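Local coordinates for protein ORF10 (Moritella marina, PDB 6RIW) that probably condenses acyl units during chain extension, as the ketosynthase-chain length factor didomain of a polyunsaturated fatty acid synthase, at residues W23-L27 with E28-C32; V141-A144 with L145-V148; M233-S236 with I237-A240; N812-K815 with T816-T820; I917-A920 with I921-S924. All coordinates share one frame; numbering follows the deposited sequence.

Contact 1 of 5, residues W23-L27 with E28-C32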
loop_
_atom_site.group_PDB
_atom_site.type_symbol
_atom_site.label_atom_id
_atom_site.label_comp_id
_atom_site.label_asym_id
_atom_site.label_seq_id
_atom_site.Cartn_x
_atom_site.Cartn_y
_atom_site.Cartn_z
ATOM N N TRP A 23 9.076 -26.370 5.810
ATOM C CA TRP A 23 10.254 -26.760 6.578
ATOM C C TRP A 23 10.961 -27.955 5.942
ATOM O O TRP A 23 12.186 -27.948 5.773
ATOM C CB TRP A 23 9.852 -27.083 8.017
ATOM C CG TRP A 23 11.016 -27.454 8.862
ATOM C CD1 TRP A 23 11.327 -28.703 9.327
ATOM C CD2 TRP A 23 12.061 -26.582 9.320
ATOM N NE1 TRP A 23 12.490 -28.652 10.061
ATOM C CE2 TRP A 23 12.962 -27.365 10.067
ATOM C CE3 TRP A 23 12.320 -25.211 9.171
ATOM C CZ2 TRP A 23 14.100 -26.827 10.668
ATOM C CZ3 TRP A 23 13.451 -24.680 9.773
ATOM C CH2 TRP A 23 14.326 -25.488 10.510
ATOM N N GLN A 24 10.199 -28.987 5.569
ATOM C CA GLN A 24 10.806 -30.153 4.928
ATOM C C GLN A 24 11.493 -29.766 3.625
ATOM O O GLN A 24 12.572 -30.277 3.301
ATOM C CB GLN A 24 9.746 -31.224 4.679
ATOM C CG GLN A 24 10.326 -32.576 4.285
ATOM C CD GLN A 24 11.259 -33.148 5.353
ATOM O OE1 GLN A 24 11.003 -33.032 6.558
ATOM N NE2 GLN A 24 12.345 -33.774 4.909
ATOM N N GLN A 25 10.894 -28.849 2.865
ATOM C CA GLN A 25 11.533 -28.410 1.630
ATOM C C GLN A 25 12.875 -27.740 1.908
ATOM O O GLN A 25 13.839 -27.927 1.152
ATOM C CB GLN A 25 10.606 -27.467 0.864
ATOM C CG GLN A 25 9.585 -28.230 0.039
ATOM C CD GLN A 25 8.427 -27.375 -0.397
ATOM O OE1 GLN A 25 8.539 -26.147 -0.469
ATOM N NE2 GLN A 25 7.291 -28.014 -0.683
ATOM N N LEU A 26 12.948 -26.933 2.971
ATOM C CA LEU A 26 14.215 -26.316 3.353
ATOM C C LEU A 26 15.244 -27.370 3.738
ATOM O O LEU A 26 16.427 -27.263 3.370
ATOM C CB LEU A 26 14.003 -25.355 4.531
ATOM C CG LEU A 26 13.094 -24.159 4.227
ATOM C CD1 LEU A 26 13.093 -23.196 5.403
ATOM C CD2 LEU A 26 13.587 -23.463 2.991
ATOM N N LEU A 27 14.816 -28.381 4.499
ATOM C CA LEU A 27 15.743 -29.430 4.935
ATOM C C LEU A 27 16.295 -30.208 3.756
ATOM O O LEU A 27 17.431 -30.699 3.815
ATOM C CB LEU A 27 15.055 -30.386 5.908
ATOM C CG LEU A 27 14.493 -29.817 7.213
ATOM C CD1 LEU A 27 13.816 -30.928 8.017
ATOM C CD2 LEU A 27 15.603 -29.177 8.013
ATOM N N GLU A 28 15.510 -30.328 2.686
ATOM C CA GLU A 28 15.881 -31.039 1.473
ATOM C C GLU A 28 16.512 -30.132 0.424
ATOM O O GLU A 28 16.754 -30.591 -0.695
ATOM C CB GLU A 28 14.649 -31.725 0.863
ATOM C CG GLU A 28 13.978 -32.767 1.751
ATOM C CD GLU A 28 12.677 -33.309 1.154
ATOM O OE1 GLU A 28 12.372 -32.982 -0.017
ATOM O OE2 GLU A 28 11.958 -34.065 1.849
ATOM N N GLN A 29 16.741 -28.852 0.745
ATOM C CA GLN A 29 17.362 -27.898 -0.176
ATOM C C GLN A 29 16.567 -27.768 -1.472
ATOM O O GLN A 29 17.131 -27.617 -2.557
ATOM C CB GLN A 29 18.816 -28.268 -0.466
ATOM C CG GLN A 29 19.644 -28.422 0.781
ATOM C CD GLN A 29 21.129 -28.499 0.474
ATOM O OE1 GLN A 29 21.631 -27.800 -0.414
ATOM N NE2 GLN A 29 21.841 -29.348 1.211
ATOM N N GLN A 30 15.246 -27.789 -1.349
ATOM C CA GLN A 30 14.375 -27.686 -2.514
ATOM C C GLN A 30 14.445 -26.294 -3.135
ATOM O O GLN A 30 14.337 -25.282 -2.435
ATOM C CB GLN A 30 12.934 -27.995 -2.112
ATOM C CG GLN A 30 12.066 -28.489 -3.245
ATOM C CD GLN A 30 12.374 -29.926 -3.574
ATOM O OE1 GLN A 30 12.560 -30.753 -2.676
ATOM N NE2 GLN A 30 12.447 -30.236 -4.863
ATOM N N ASP A 31 14.592 -26.249 -4.454
ATOM C CA ASP A 31 14.461 -25.020 -5.223
ATOM C C ASP A 31 13.009 -24.908 -5.680
ATOM O O ASP A 31 12.519 -25.775 -6.412
ATOM C CB ASP A 31 15.413 -25.038 -6.417
ATOM C CG ASP A 31 15.520 -23.690 -7.122
ATOM O OD1 ASP A 31 14.609 -22.836 -6.993
ATOM O OD2 ASP A 31 16.523 -23.484 -7.836
ATOM N N CYS A 32 12.320 -23.853 -5.242
ATOM C CA CYS A 32 10.906 -23.654 -5.546
ATOM C C CYS A 32 10.655 -22.589 -6.610
ATOM O O CYS A 32 9.492 -22.216 -6.836
ATOM C CB CYS A 32 10.151 -23.294 -4.265
ATOM S SG CYS A 32 10.392 -24.518 -2.922
#

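Contact 2 of 5, residues V141-A144 with L145-V148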
loop_
_atom_site.group_PDB
_atom_site.type_symbol
_atom_site.label_atom_id
_atom_site.label_comp_id
_atom_site.label_asym_id
_atom_site.label_seq_id
_atom_site.Cartn_x
_atom_site.Cartn_y
_atom_site.Cartn_z
ATOM N N VAL A 141 -8.613 3.421 -27.938
ATOM C CA VAL A 141 -7.655 2.988 -28.966
ATOM C C VAL A 141 -8.388 2.354 -30.137
ATOM O O VAL A 141 -8.120 2.672 -31.302
ATOM C CB VAL A 141 -6.611 2.017 -28.385
ATOM C CG1 VAL A 141 -5.751 1.387 -29.534
ATOM C CG2 VAL A 141 -5.687 2.711 -27.382
ATOM N N ASP A 142 -9.330 1.448 -29.845
ATOM C CA ASP A 142 -10.117 0.814 -30.903
ATOM C C ASP A 142 -10.772 1.844 -31.811
ATOM O O ASP A 142 -10.684 1.753 -33.047
ATOM C CB ASP A 142 -11.192 -0.091 -30.295
ATOM C CG ASP A 142 -12.184 -0.612 -31.338
ATOM O OD1 ASP A 142 -13.136 0.125 -31.696
ATOM O OD2 ASP A 142 -12.016 -1.772 -31.795
ATOM N N ASN A 143 -11.474 2.819 -31.220
ATOM C CA ASN A 143 -12.217 3.768 -32.037
ATOM C C ASN A 143 -11.289 4.673 -32.838
ATOM O O ASN A 143 -11.628 5.055 -33.965
ATOM C CB ASN A 143 -13.141 4.612 -31.176
ATOM C CG ASN A 143 -14.204 3.797 -30.462
ATOM O OD1 ASN A 143 -14.969 4.345 -29.669
ATOM N ND2 ASN A 143 -14.245 2.482 -30.718
ATOM N N ALA A 144 -10.135 5.041 -32.275
ATOM C CA ALA A 144 -9.167 5.829 -33.034
ATOM C C ALA A 144 -8.657 5.053 -34.245
ATOM O O ALA A 144 -8.512 5.616 -35.339
ATOM C CB ALA A 144 -7.990 6.231 -32.142
ATOM N N LEU A 145 -8.354 3.765 -34.062
ATOM C CA LEU A 145 -7.872 2.951 -35.177
ATOM C C LEU A 145 -8.949 2.711 -36.232
ATOM O O LEU A 145 -8.622 2.605 -37.423
ATOM C CB LEU A 145 -7.309 1.623 -34.648
ATOM C CG LEU A 145 -5.963 1.772 -33.917
ATOM C CD1 LEU A 145 -5.479 0.483 -33.245
ATOM C CD2 LEU A 145 -4.876 2.346 -34.816
ATOM N N LYS A 146 -10.223 2.610 -35.836
ATOM C CA LYS A 146 -11.302 2.619 -36.827
ATOM C C LYS A 146 -11.246 3.881 -37.685
ATOM O O LYS A 146 -11.400 3.820 -38.916
ATOM C CB LYS A 146 -12.668 2.529 -36.143
ATOM C CG LYS A 146 -13.027 1.174 -35.530
ATOM C CD LYS A 146 -14.438 1.260 -34.967
ATOM C CE LYS A 146 -15.106 -0.113 -34.865
ATOM N NZ LYS A 146 -14.415 -1.009 -33.869
ATOM N N ALA A 147 -11.026 5.041 -37.052
ATOM C CA ALA A 147 -10.991 6.296 -37.801
ATOM C C ALA A 147 -9.787 6.366 -38.727
ATOM O O ALA A 147 -9.865 6.981 -39.800
ATOM C CB ALA A 147 -10.988 7.490 -36.837
ATOM N N VAL A 148 -8.677 5.739 -38.350
ATOM C CA VAL A 148 -7.453 5.818 -39.140
ATOM C C VAL A 148 -7.435 4.771 -40.252
ATOM O O VAL A 148 -7.092 5.076 -41.400
ATOM C CB VAL A 148 -6.225 5.680 -38.216
ATOM C CG1 VAL A 148 -4.966 5.510 -39.021
ATOM C CG2 VAL A 148 -6.101 6.913 -37.319
#

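Contact 3 of 5, residues M233-S236 with I237-A240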
loop_
_atom_site.group_PDB
_atom_site.type_symbol
_atom_site.label_atom_id
_atom_site.label_comp_id
_atom_site.label_asym_id
_atom_site.label_seq_id
_atom_site.Cartn_x
_atom_site.Cartn_y
_atom_site.Cartn_z
ATOM N N MET A 233 8.017 -6.255 -15.587
ATOM C CA MET A 233 8.420 -5.069 -16.337
ATOM C C MET A 233 9.200 -4.106 -15.453
ATOM O O MET A 233 10.184 -3.495 -15.896
ATOM C CB MET A 233 7.193 -4.373 -16.939
ATOM C CG MET A 233 6.545 -5.142 -18.075
ATOM S SD MET A 233 7.632 -5.352 -19.518
ATOM C CE MET A 233 6.635 -6.472 -20.518
ATOM N N GLY A 234 8.793 -3.971 -14.188
ATOM C CA GLY A 234 9.519 -3.094 -13.283
ATOM C C GLY A 234 10.937 -3.570 -13.018
ATOM O O GLY A 234 11.900 -2.806 -13.138
ATOM N N PHE A 235 11.090 -4.830 -12.634
ATOM C CA PHE A 235 12.442 -5.308 -12.365
ATOM C C PHE A 235 13.285 -5.363 -13.636
ATOM O O PHE A 235 14.521 -5.285 -13.560
ATOM C CB PHE A 235 12.388 -6.676 -11.673
ATOM C CG PHE A 235 12.034 -6.589 -10.210
ATOM C CD1 PHE A 235 12.770 -5.773 -9.355
ATOM C CD2 PHE A 235 10.945 -7.275 -9.703
ATOM C CE1 PHE A 235 12.439 -5.664 -8.007
ATOM C CE2 PHE A 235 10.605 -7.171 -8.359
ATOM C CZ PHE A 235 11.352 -6.372 -7.509
ATOM N N SER A 236 12.652 -5.467 -14.807
ATOM C CA SER A 236 13.421 -5.354 -16.041
ATOM C C SER A 236 13.928 -3.929 -16.256
ATOM O O SER A 236 15.093 -3.743 -16.629
ATOM C CB SER A 236 12.594 -5.833 -17.234
ATOM O OG SER A 236 12.293 -7.205 -17.058
ATOM N N ILE A 237 13.090 -2.906 -16.017
ATOM C CA ILE A 237 13.582 -1.539 -16.236
ATOM C C ILE A 237 14.588 -1.150 -15.156
ATOM O O ILE A 237 15.508 -0.358 -15.409
ATOM C CB ILE A 237 12.426 -0.517 -16.336
ATOM C CG1 ILE A 237 12.949 0.845 -16.813
ATOM C CG2 ILE A 237 11.731 -0.330 -15.043
ATOM C CD1 ILE A 237 13.347 0.852 -18.305
ATOM N N PHE A 238 14.451 -1.697 -13.952
ATOM C CA PHE A 238 15.463 -1.523 -12.913
ATOM C C PHE A 238 16.747 -2.299 -13.201
ATOM O O PHE A 238 17.728 -2.117 -12.469
ATOM C CB PHE A 238 14.914 -1.975 -11.557
ATOM C CG PHE A 238 13.748 -1.150 -11.049
ATOM C CD1 PHE A 238 13.490 0.114 -11.561
ATOM C CD2 PHE A 238 12.936 -1.638 -10.045
ATOM C CE1 PHE A 238 12.429 0.882 -11.083
ATOM C CE2 PHE A 238 11.869 -0.880 -9.556
ATOM C CZ PHE A 238 11.612 0.379 -10.089
ATOM N N GLN A 239 16.751 -3.169 -14.218
ATOM C CA GLN A 239 17.878 -4.075 -14.501
ATOM C C GLN A 239 18.246 -4.915 -13.272
ATOM O O GLN A 239 19.425 -5.152 -12.978
ATOM C CB GLN A 239 19.094 -3.300 -15.007
ATOM C CG GLN A 239 18.903 -2.600 -16.340
ATOM C CD GLN A 239 20.141 -1.801 -16.724
ATOM O OE1 GLN A 239 21.272 -2.259 -16.540
ATOM N NE2 GLN A 239 19.931 -0.588 -17.227
ATOM N N ALA A 240 17.228 -5.364 -12.541
ATOM C CA ALA A 240 17.437 -6.108 -11.305
ATOM C C ALA A 240 17.577 -7.609 -11.518
ATOM O O ALA A 240 18.076 -8.300 -10.623
ATOM C CB ALA A 240 16.288 -5.836 -10.327
#

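Contact 4 of 5, residues N812-K815 with T816-T820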
loop_
_atom_site.group_PDB
_atom_site.type_symbol
_atom_site.label_atom_id
_atom_site.label_comp_id
_atom_site.label_asym_id
_atom_site.label_seq_id
_atom_site.Cartn_x
_atom_site.Cartn_y
_atom_site.Cartn_z
ATOM N N ASN A 812 -27.424 7.998 5.442
ATOM C CA ASN A 812 -28.608 7.686 6.243
ATOM C C ASN A 812 -28.228 7.197 7.635
ATOM O O ASN A 812 -28.903 7.532 8.618
ATOM C CB ASN A 812 -29.487 6.658 5.527
ATOM C CG ASN A 812 -30.166 7.235 4.284
ATOM O OD1 ASN A 812 -30.245 8.453 4.109
ATOM N ND2 ASN A 812 -30.615 6.362 3.400
ATOM N N ALA A 813 -27.136 6.434 7.758
ATOM C CA ALA A 813 -26.688 6.044 9.092
ATOM C C ALA A 813 -26.277 7.268 9.908
ATOM O O ALA A 813 -26.567 7.351 11.111
ATOM C CB ALA A 813 -25.542 5.025 9.007
ATOM N N GLU A 814 -25.626 8.241 9.271
ATOM C CA GLU A 814 -25.242 9.453 9.994
ATOM C C GLU A 814 -26.448 10.324 10.334
ATOM O O GLU A 814 -26.455 10.973 11.387
ATOM C CB GLU A 814 -24.230 10.264 9.187
ATOM C CG GLU A 814 -22.837 9.612 9.102
ATOM C CD GLU A 814 -21.805 10.584 8.519
ATOM O OE1 GLU A 814 -22.027 11.051 7.373
ATOM O OE2 GLU A 814 -20.782 10.874 9.205
ATOM N N LYS A 815 -27.462 10.363 9.458
ATOM C CA LYS A 815 -28.670 11.135 9.762
ATOM C C LYS A 815 -29.377 10.589 10.990
ATOM O O LYS A 815 -30.051 11.335 11.709
ATOM C CB LYS A 815 -29.630 11.122 8.574
ATOM C CG LYS A 815 -29.435 12.230 7.585
ATOM C CD LYS A 815 -30.398 12.052 6.397
ATOM C CE LYS A 815 -31.833 11.886 6.880
ATOM N NZ LYS A 815 -32.753 11.500 5.762
ATOM N N THR A 816 -29.246 9.294 11.237
ATOM C CA THR A 816 -29.829 8.693 12.425
ATOM C C THR A 816 -28.962 8.978 13.653
ATOM O O THR A 816 -29.445 9.516 14.653
ATOM C CB THR A 816 -30.012 7.180 12.180
ATOM O OG1 THR A 816 -30.957 6.981 11.114
ATOM C CG2 THR A 816 -30.496 6.440 13.424
ATOM N N ALA A 817 -27.659 8.698 13.562
ATOM C CA ALA A 817 -26.810 8.690 14.754
ATOM C C ALA A 817 -26.381 10.085 15.212
ATOM O O ALA A 817 -26.364 10.358 16.422
ATOM C CB ALA A 817 -25.571 7.826 14.483
ATOM N N LEU A 818 -25.982 10.974 14.281
ATOM C CA LEU A 818 -25.325 12.211 14.704
ATOM C C LEU A 818 -26.282 13.176 15.399
ATOM O O LEU A 818 -25.901 13.744 16.436
ATOM C CB LEU A 818 -24.625 12.881 13.517
ATOM C CG LEU A 818 -23.491 12.039 12.912
ATOM C CD1 LEU A 818 -22.814 12.817 11.795
ATOM C CD2 LEU A 818 -22.478 11.622 13.968
ATOM N N PRO A 819 -27.494 13.436 14.892
ATOM C CA PRO A 819 -28.406 14.324 15.639
ATOM C C PRO A 819 -28.843 13.730 16.960
ATOM O O PRO A 819 -29.126 14.485 17.899
ATOM C CB PRO A 819 -29.593 14.520 14.678
ATOM C CG PRO A 819 -29.059 14.149 13.304
ATOM C CD PRO A 819 -28.045 13.055 13.575
ATOM N N THR A 820 -28.872 12.403 17.071
ATOM C CA THR A 820 -29.157 11.768 18.354
ATOM C C THR A 820 -28.025 11.984 19.351
ATOM O O THR A 820 -28.268 12.300 20.522
ATOM C CB THR A 820 -29.396 10.275 18.141
ATOM O OG1 THR A 820 -30.494 10.110 17.232
ATOM C CG2 THR A 820 -29.702 9.579 19.448
HETATM O O HOH W 1 -31.598 8.104 8.259
#

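Contact 5 of 5, residues I917-A920 with I921-S924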
loop_
_atom_site.group_PDB
_atom_site.type_symbol
_atom_site.label_atom_id
_atom_site.label_comp_id
_atom_site.label_asym_id
_atom_site.label_seq_id
_atom_site.Cartn_x
_atom_site.Cartn_y
_atom_site.Cartn_z
ATOM N N ILE A 917 -5.418 10.506 -25.873
ATOM C CA ILE A 917 -5.188 9.223 -26.543
ATOM C C ILE A 917 -5.644 9.272 -28.003
ATOM O O ILE A 917 -4.903 8.879 -28.915
ATOM C CB ILE A 917 -5.893 8.078 -25.790
ATOM C CG1 ILE A 917 -5.395 7.957 -24.339
ATOM C CG2 ILE A 917 -5.673 6.744 -26.533
ATOM C CD1 ILE A 917 -6.287 7.036 -23.489
ATOM N N SER A 918 -6.888 9.691 -28.248
ATOM C CA SER A 918 -7.417 9.611 -29.601
ATOM C C SER A 918 -6.647 10.534 -30.540
ATOM O O SER A 918 -6.237 10.123 -31.633
ATOM C CB SER A 918 -8.902 9.944 -29.610
ATOM O OG SER A 918 -9.418 9.842 -30.928
ATOM N N ASN A 919 -6.410 11.779 -30.111
ATOM C CA ASN A 919 -5.689 12.725 -30.958
ATOM C C ASN A 919 -4.305 12.207 -31.322
ATOM O O ASN A 919 -3.836 12.412 -32.450
ATOM C CB ASN A 919 -5.558 14.080 -30.250
ATOM C CG ASN A 919 -6.844 14.867 -30.248
ATOM O OD1 ASN A 919 -7.848 14.463 -30.851
ATOM N ND2 ASN A 919 -6.826 16.011 -29.569
ATOM N N ALA A 920 -3.608 11.594 -30.354
ATOM C CA ALA A 920 -2.262 11.096 -30.596
ATOM C C ALA A 920 -2.247 10.018 -31.670
ATOM O O ALA A 920 -1.259 9.877 -32.388
ATOM C CB ALA A 920 -1.646 10.550 -29.309
ATOM N N ILE A 921 -3.316 9.248 -31.786
ATOM C CA ILE A 921 -3.400 8.219 -32.818
ATOM C C ILE A 921 -3.950 8.787 -34.127
ATOM O O ILE A 921 -3.316 8.653 -35.180
ATOM C CB ILE A 921 -4.252 7.042 -32.279
ATOM C CG1 ILE A 921 -3.547 6.411 -31.075
ATOM C CG2 ILE A 921 -4.527 6.009 -33.366
ATOM C CD1 ILE A 921 -4.450 5.504 -30.213
ATOM N N VAL A 922 -5.104 9.470 -34.079
ATOM C CA VAL A 922 -5.772 9.903 -35.308
ATOM C C VAL A 922 -4.963 10.974 -36.030
ATOM O O VAL A 922 -5.025 11.071 -37.259
ATOM C CB VAL A 922 -7.215 10.402 -35.056
ATOM C CG1 VAL A 922 -8.109 9.303 -34.470
ATOM C CG2 VAL A 922 -7.220 11.639 -34.204
ATOM N N ASN A 923 -4.194 11.791 -35.313
ATOM C CA ASN A 923 -3.399 12.820 -35.972
ATOM C C ASN A 923 -1.934 12.446 -36.050
ATOM O O ASN A 923 -1.087 13.330 -36.203
ATOM C CB ASN A 923 -3.549 14.168 -35.262
ATOM C CG ASN A 923 -4.979 14.676 -35.268
ATOM O OD1 ASN A 923 -5.747 14.413 -36.199
ATOM N ND2 ASN A 923 -5.347 15.395 -34.219
ATOM N N SER A 924 -1.614 11.159 -35.957
ATOM C CA SER A 924 -0.219 10.743 -35.978
ATOM C C SER A 924 0.456 11.236 -37.249
ATOM O O SER A 924 -0.136 11.212 -38.331
ATOM C CB SER A 924 -0.105 9.223 -35.902
ATOM O OG SER A 924 1.187 8.814 -36.299
#

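Contact 1 of 5, residues W23-L27 with E28-C32
E28 and Q24, one helical turn apart, meet through their backbones and again through the ends of their side chains. The N-H of E28 is given to Q24 O at 3.0 Å, with a weak second branch to Q25 O. The E28 side chain then runs back beside the last turn, its CG 3.3 Å from Q24 O, until OE2 accepts a hydrogen bond from Q24 NE2 at 3.1 Å. That bond lies in the amide plane of Q24 but reaches OE2 on its anti side, somewhat out of the carboxylate plane; the two flat groups are turned 64° against each other. Q24 can deliver its amide there since CG swings opposite the backbone N (chi1 -168°) and the chain bends at chi2.

Q25 packs against the residues beyond the turn. Its CB touches Q30 CB at 3.8 Å, and its extended chain carries OE1 to 3.5 Å from C32 SG, while NE2 is hydrogen-bonded to G15 O, which helps to set the rotation of the amide. W23 and L26 face helix 374-387 instead.

The backbone closes the turn with a nearly straight bond from Q30 N to Q25 O (2.9 Å), enclosing one from Q29 N to L26 O (3.1 Å). With positive phi at Q29, this is the Schellman motif that ends helix 19-27 of the ketosynthase ahead of strand 34-35.

Contact 2 of 5, residues V141-A144 with L145-V148
K146 NZ closes on the carboxylate of D142, forming a salt bridge in which OD1, through its syn lone pair, takes the shorter bond at 2.8 Å and OD2 a weak one at 3.3 Å. The lysine chain lies against D142 on its way, with CG 3.5 Å from D142 O, and its bend at chi4 (65°) turns the ammonium group back onto the acid. Beside this pair, L145 CD1 rests on V141 CG1 at 3.8 Å, the two side chains lying next to each other and pointing the same way.

Both pairs are spaced i to i+4, as expected of an alpha helix, here the final turns of helix 129-148 in the ketosynthase. Backbone bonds hold that spacing: L145 N to V141 O and K146 N to D142 O, each at 3.0 Å, followed by A147 N to N143 O.

Further out, D142 OD2 accepts from L155 N and K146 NZ donates to F153 O, so the loop after the helix holds both charged groups. N143 ND2 gives D142 OD1 a weak bond and is also hydrogen-bonded to Q139 OE1, whereas N143 OD1 accepts from N512 and N514. V141 and L145 also pack on helix 614-628, and A144 faces I921 and V922.

Contact 3 of 5, residues M233-S236 with I237-A240
F235 and F238, three residues apart at the end of a helix, make an apolar pair in which F235 CD1 stands at the edge of the F238 ring, near its plane, 4.2 Å from F238 CD2. The same F235 CD1 also touches A240 CB at 3.7 Å, so a single ring carbon of this buried phenyl meets residues on both sides of Q239 in sequence. Beyond the turn, F235 packs on Y241 and L370, whereas F238 leans on L634 and T638 of helix 634-638.

A second group of contacts sets carbon against carbonyl oxygen. G234 O sits over one face of the F238 ring, displaced toward its rim and 3.2 Å from F238 CG. I237 CG2 occupies the crowded position between its own backbone N and carbonyl carbon (chi1 -170° for CG1), which places it 3.1 Å from that same G234 O.

Backbone hydrogen bonds make up the third group. I237 N binds M233 O in the regular helical way, and F238 N reaches G234 O at 2.9 Å, nearly along the C=O axis. A240 N then bonds to F235 O at 2.9 Å, while Q239 N meets S236 O at 3.0 Å from above the carbonyl plane. S236 adds a side-chain bond backward, from OG to N232 O.

The wide bond from A240 enclosing the shorter one from Q239, together with the positive phi of Q239 (54°), defines a Schellman motif, which ends helix 228-237 in the ketosynthase part of the didomain.

Contact 4 of 5, residues N812-K815 with T816-T820
N812 reaches T816 through its carbonyl group, whose oxygen accepts T816 N at 3.2 Å. A water molecule joins the same two residues, donating to N812 O at 2.8 Å and lying 3.1 Å from T816 OG1 in a hydrogen bond of undecided direction. The threonine hydroxyl faces this water because OG1 points opposite its own carbonyl carbon, beside the backbone N (chi1 -64°).

A813 O is next, accepting A817 N at 3.0 Å and a weak second bond from T816 N. On the buried side, A817 packs against A776 and I779 of helix 776-790.

E814 contributes both backbone and side chain. Its O receives L818 N at 2.9 Å, and the extended carboxylate chain lies alongside L818, the two pointing the same way, with E814 OE2 3.8 Å from L818 CD1. The carboxylate is buried, but H803 N and N869 ND2 bond to OE2 and A804 N to OE1.

K815 O faces the ring of P819, with CD at 3.2 Å. Here helix 808-821 is kinked, within the beta-alpha-beta unit that runs from strand 797-801 to strand 826-828. One turn on, the T820 hydroxyl donates to T816 O at 2.8 Å.

Chemically, P819 has no N-H, which removes the bond K815 O would receive from residue 819; the T820 hydroxyl adds a side-chain bond beside the kink, while the water is a separate bridge at N812 and T816. Three donors would probably favour an ionised E814 beside the apolar L818.

Contact 5 of 5, residues I917-A920 with I921-S924
I921 lies one turn after I917 on a short helix, and its side chain runs back over the backbone of that turn. Its CB begins 3.7 Å from S918 O. CG1, placed beside the backbone N and opposite the carbonyl carbon (chi1 -63°), passes 3.5 Å from I917 O. The chain continues nearly extended to CD1, which stays 3.6 Å from I917 O and ends 4.1 Å from I917 CG2. The two isoleucines thus lie next to each other and point the same way. The other branch, CG2, turns toward helix 129-148, whose V140 touches I917.

Under this side chain the backbone bonding is uneven. I921 N makes two weak bonds, one to I917 O and one to S918 O. V922 N, in contrast, points almost straight at S918 O at 2.8 Å. V922 CG2 lies 3.1 Å from the same S918 oxygen, while CG1 lies beside S918 OG. N923 N bonds to N919 O at 3.0 Å, and there the chain leaves helical geometry, with S924 OG hydrogen-bonded to S926 N.

The chemistry implies a division of labour around helix 917-922: apolar branches of I917 and I921 take up the buried side toward helix 129-148, the polar N919 and N923 lie on the exposed one, and the short, straight bond from V922 N probably does more to fix this turn than the two weak ones from I921 N.

Contacts 2 and 5 form one packed unit, although nearly 800 residues separate them in the chain. Their centres are 9 Å apart, and V148 CG2 meets V922 CA at 3.6 Å while A144 CB meets I921 CG2 at 3.7 Å. Contacts 1 and 3 lie in the same ketosynthase range as contact 2 and end their helices alike, yet their centres are 28 Å apart; contact 3 is 32 Å from contact 2, centre to centre. Contact 4 belongs to the second ketosynthase-like range, probably the chain length factor, across the chain's centre from contacts 1 and 3. None adjoins the magnesium ion bound at M1 and K286.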